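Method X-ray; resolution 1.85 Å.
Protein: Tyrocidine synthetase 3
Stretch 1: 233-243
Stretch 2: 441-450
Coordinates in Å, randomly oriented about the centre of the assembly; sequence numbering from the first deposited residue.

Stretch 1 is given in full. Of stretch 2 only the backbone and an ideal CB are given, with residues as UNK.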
# COMPACT_ATOMS: atom_id res chain seq x y z
N LEU A 233 -12.76 0.23 9.77
CA LEU A 233 -14.18 -0.13 9.88
C LEU A 233 -14.44 -1.21 10.93
O LEU A 233 -15.39 -1.10 11.72
CB LEU A 233 -14.71 -0.59 8.52
CG LEU A 233 -15.51 0.38 7.64
CD1 LEU A 233 -15.24 1.84 7.89
CD2 LEU A 233 -15.32 0.03 6.17
N LEU A 234 -13.61 -2.25 10.94
CA LEU A 234 -13.73 -3.32 11.94
C LEU A 234 -13.51 -2.80 13.37
O LEU A 234 -14.30 -3.08 14.27
CB LEU A 234 -12.74 -4.45 11.65
CG LEU A 234 -12.73 -5.62 12.66
CD1 LEU A 234 -14.12 -6.19 12.90
CD2 LEU A 234 -11.78 -6.71 12.17
N ALA A 235 -12.41 -2.08 13.56
CA ALA A 235 -12.04 -1.54 14.87
C ALA A 235 -13.13 -0.62 15.39
O ALA A 235 -13.53 -0.72 16.55
CB ALA A 235 -10.71 -0.80 14.80
N GLU A 236 -13.62 0.26 14.52
CA GLU A 236 -14.61 1.26 14.92
C GLU A 236 -16.00 0.66 15.12
O GLU A 236 -16.77 1.14 15.95
CB GLU A 236 -14.66 2.41 13.92
CG GLU A 236 -13.37 3.21 13.90
CD GLU A 236 -13.48 4.49 13.11
OE1 GLU A 236 -14.50 4.69 12.44
OE2 GLU A 236 -12.53 5.30 13.17
N TRP A 237 -16.31 -0.40 14.37
CA TRP A 237 -17.56 -1.13 14.58
C TRP A 237 -17.59 -1.73 15.99
O TRP A 237 -18.59 -1.59 16.71
CB TRP A 237 -17.73 -2.24 13.53
CG TRP A 237 -18.99 -3.01 13.72
CD1 TRP A 237 -20.23 -2.67 13.29
CD2 TRP A 237 -19.14 -4.23 14.45
NE1 TRP A 237 -21.15 -3.61 13.69
CE2 TRP A 237 -20.51 -4.58 14.41
CE3 TRP A 237 -18.25 -5.08 15.14
CZ2 TRP A 237 -21.01 -5.73 15.02
CZ3 TRP A 237 -18.76 -6.23 15.74
CH2 TRP A 237 -20.12 -6.54 15.68
N VAL A 238 -16.50 -2.38 16.37
CA VAL A 238 -16.34 -2.95 17.71
C VAL A 238 -16.49 -1.89 18.81
O VAL A 238 -17.16 -2.12 19.82
CB VAL A 238 -14.96 -3.65 17.86
CG1 VAL A 238 -14.65 -3.98 19.32
CG2 VAL A 238 -14.92 -4.92 17.01
N GLN A 239 -15.85 -0.74 18.60
CA GLN A 239 -15.94 0.37 19.54
C GLN A 239 -17.36 0.93 19.63
O GLN A 239 -17.89 1.14 20.73
CB GLN A 239 -14.96 1.49 19.15
CG GLN A 239 -13.50 1.18 19.46
CD GLN A 239 -12.55 2.20 18.86
OE1 GLN A 239 -12.34 2.23 17.65
NE2 GLN A 239 -11.97 3.04 19.71
N LEU A 240 -17.98 1.17 18.47
CA LEU A 240 -19.35 1.70 18.41
C LEU A 240 -20.37 0.75 19.03
O LEU A 240 -21.30 1.21 19.71
CB LEU A 240 -19.75 2.02 16.97
CG LEU A 240 -19.06 3.25 16.36
CD1 LEU A 240 -19.26 3.28 14.85
CD2 LEU A 240 -19.57 4.54 17.01
N TYR A 241 -20.21 -0.55 18.80
CA TYR A 241 -21.07 -1.56 19.43
C TYR A 241 -21.00 -1.48 20.96
O TYR A 241 -22.00 -1.69 21.65
CB TYR A 241 -20.68 -2.97 18.97
CG TYR A 241 -21.62 -4.07 19.45
CD1 TYR A 241 -22.65 -4.53 18.64
CD2 TYR A 241 -21.47 -4.64 20.72
CE1 TYR A 241 -23.52 -5.54 19.08
CE2 TYR A 241 -22.32 -5.64 21.16
CZ TYR A 241 -23.34 -6.08 20.34
OH TYR A 241 -24.19 -7.08 20.78
N GLN A 242 -19.81 -1.17 21.49
CA GLN A 242 -19.62 -0.99 22.93
C GLN A 242 -20.09 0.38 23.43
O GLN A 242 -20.11 0.63 24.63
CB GLN A 242 -18.14 -1.15 23.29
CG GLN A 242 -17.55 -2.53 22.98
CD GLN A 242 -16.03 -2.54 23.08
OE1 GLN A 242 -15.44 -1.77 23.84
NE2 GLN A 242 -15.40 -3.43 22.32
N GLY A 243 -20.46 1.27 22.50
CA GLY A 243 -20.97 2.59 22.84
C GLY A 243 -19.89 3.65 23.01
O GLY A 243 -20.15 4.71 23.59
N UNK A 441 -8.15 -12.67 17.38
CA UNK A 441 -9.34 -12.36 18.19
C UNK A 441 -9.16 -11.06 18.99
O UNK A 441 -8.30 -10.98 19.87
CB UNK A 441 -9.64 -13.52 19.14
N UNK A 442 -9.99 -10.06 18.69
CA UNK A 442 -9.92 -8.75 19.36
C UNK A 442 -10.98 -8.58 20.45
O UNK A 442 -10.86 -7.68 21.29
CB UNK A 442 -10.07 -7.63 18.33
N UNK A 443 -12.01 -9.42 20.42
CA UNK A 443 -12.98 -9.58 21.53
C UNK A 443 -13.95 -8.42 21.76
O UNK A 443 -13.67 -7.26 21.44
CB UNK A 443 -12.21 -9.81 22.83
N UNK A 444 -15.10 -8.77 22.34
CA UNK A 444 -16.14 -7.84 22.76
C UNK A 444 -16.47 -8.12 24.23
O UNK A 444 -16.03 -9.14 24.77
CB UNK A 444 -17.38 -7.97 21.88
N UNK A 445 -17.25 -7.24 24.88
CA UNK A 445 -17.63 -7.48 26.28
C UNK A 445 -18.25 -8.86 26.53
O UNK A 445 -17.86 -9.54 27.49
CB UNK A 445 -18.62 -6.40 26.73
N UNK A 446 -19.19 -9.27 25.68
CA UNK A 446 -19.92 -10.53 25.86
C UNK A 446 -19.67 -11.54 24.74
O UNK A 446 -20.32 -12.59 24.70
CB UNK A 446 -21.42 -10.25 25.96
N UNK A 447 -18.74 -11.24 23.83
CA UNK A 447 -18.50 -12.08 22.65
C UNK A 447 -17.01 -12.24 22.33
O UNK A 447 -16.16 -11.52 22.85
CB UNK A 447 -19.22 -11.49 21.44
N UNK A 448 -16.73 -13.21 21.46
CA UNK A 448 -15.38 -13.45 20.95
C UNK A 448 -15.40 -13.49 19.42
O UNK A 448 -16.21 -14.20 18.82
CB UNK A 448 -14.81 -14.75 21.51
N UNK A 449 -14.51 -12.72 18.80
CA UNK A 449 -14.49 -12.56 17.35
C UNK A 449 -13.35 -13.36 16.73
O UNK A 449 -12.23 -13.36 17.24
CB UNK A 449 -14.36 -11.08 16.98
N UNK A 450 -13.63 -14.05 15.62
CA UNK A 450 -12.62 -14.86 14.94
C UNK A 450 -13.00 -15.07 13.47
O UNK A 450 -14.13 -14.81 13.08
CB UNK A 450 -12.45 -16.21 15.64

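Residues 233-241 of stretch 1 are helical, and the side chains of Leu234, Val238, Tyr241 and Gln242 form a largely apolar surface against which the second stretch is laid. No hydrogen bond joins the two stretches, so fit depends mainly on shape and apolar packing.

Position 441 lies beyond the reach of the helix. Its extended backbone suits almost any residue, including β-branched ones; the deposited residue is Val441, with chi1 in p and no contact to stretch 1.

At position 442 CA-to-CB points toward the helix, yet nothing lies within 5.5 Å of the ideal CB. A long, flexible apolar chain would bridge that gap to Leu234 and Val238, whereas a short one would stop before them; methionine and leucine are both reasonable. Met442 occupies the site, and its p, t, p conformation brings Met442 CE to 3.4 Å from Leu234 CD2, a tight apolar contact, while Met442 SD lies 4.0 Å from Val238 CG2.

Position 443 has a positive phi (71/154) and a CB directed away from the helix. Glycine would be the easiest choice, and a small polar residue is also plausible. The residue is Thr443, in which Thr443 OG1 donates a very short hydrogen bond of 2.5 Å to Met442 O. Its contribution to the interface is through the backbone: Thr443 O lies 4.0 Å from Val238 CG1.

Position 444 has the closest backbone register, its CA lying 7.0 Å from Val238 CA. CA-to-CB runs sideways, but the ideal CB of 444 is 5.0 Å from Gln242 NE2, 5.4 Å from Tyr241 CD2 and 5.5 Å from Val238 CG1. These neighbours favour a medium-sized apolar chain; leucine, isoleucine or methionine could be considered. Leu444 has chi1 between wells at -100°, and the end of its side chain comes nearer to the helix than its CA-to-CB direction suggests. Leu444 CD1 packs 3.5 Å from Val238 CG1, and Leu444 CD2 lies 3.7 Å from Tyr241 CD2 and 4.4 Å from Trp237 CZ3, meeting both rings obliquely. It has the largest area covered by the other stretch among these ten residues.

At position 445 CA-to-CB points toward the helix, with the ideal CB of 445 5.5 Å from Gln242 CG. The phi of -52° admits proline, although other compact residues would also fit beside the aliphatic part of the glutamine. Pro445 is found here, with Pro445 CD 3.7 Å from Gln242 CG.

Position 446 directs its CB sideways into space that stretch 1 leaves open, so a polar or charged chain is suitable. Glu446 is found here; its side chain makes no contact with stretch 1.

Position 447 begins the strand, out of reach of the helix, and sets little restriction; it is Cys447, and Cys447 O accepts a 3.0 Å hydrogen bond from Leu444 N. Position 448 is also distant and suits a β-branched residue: Thr448.

Position 449 again points toward the helix, but from far enough that only a chain of some length can touch Val238. Leucine or methionine would serve; Leu449 CD1 lies 3.8 Å from Val238 CG2. Position 450, out of reach, is unconstrained by stretch 1 and holds Ala450.

Stretch 2 (441-450) VMTLPECTLA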
# COMPACT_ATOMS: atom_id res chain seq x y z
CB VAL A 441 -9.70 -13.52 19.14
CG1 VAL A 441 -8.47 -13.98 19.93
CG2 VAL A 441 -10.83 -13.12 20.09
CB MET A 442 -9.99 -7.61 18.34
CG MET A 442 -11.33 -7.43 17.63
SD MET A 442 -11.21 -6.25 16.28
CE MET A 442 -10.20 -7.16 15.11
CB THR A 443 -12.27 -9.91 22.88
OG1 THR A 443 -11.62 -8.75 23.40
CG2 THR A 443 -11.26 -11.04 22.71
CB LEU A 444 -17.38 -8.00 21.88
CG LEU A 444 -17.56 -6.97 20.76
CD1 LEU A 444 -16.39 -7.02 19.80
CD2 LEU A 444 -18.88 -7.22 20.03
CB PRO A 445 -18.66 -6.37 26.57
CG PRO A 445 -18.99 -5.76 25.24
CD PRO A 445 -17.78 -5.95 24.40
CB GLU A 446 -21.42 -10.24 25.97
CG GLU A 446 -21.82 -9.34 27.14
CD GLU A 446 -21.99 -10.08 28.45
OE1 GLU A 446 -21.56 -11.25 28.56
OE2 GLU A 446 -22.55 -9.49 29.40
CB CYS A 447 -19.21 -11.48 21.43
SG CYS A 447 -21.01 -11.52 21.52
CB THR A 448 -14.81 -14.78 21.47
OG1 THR A 448 -15.67 -15.86 21.09
CG2 THR A 448 -14.68 -14.75 22.99
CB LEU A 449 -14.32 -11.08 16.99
CG LEU A 449 -15.21 -10.09 17.74
CD1 LEU A 449 -14.93 -8.67 17.27
CD2 LEU A 449 -16.68 -10.43 17.55
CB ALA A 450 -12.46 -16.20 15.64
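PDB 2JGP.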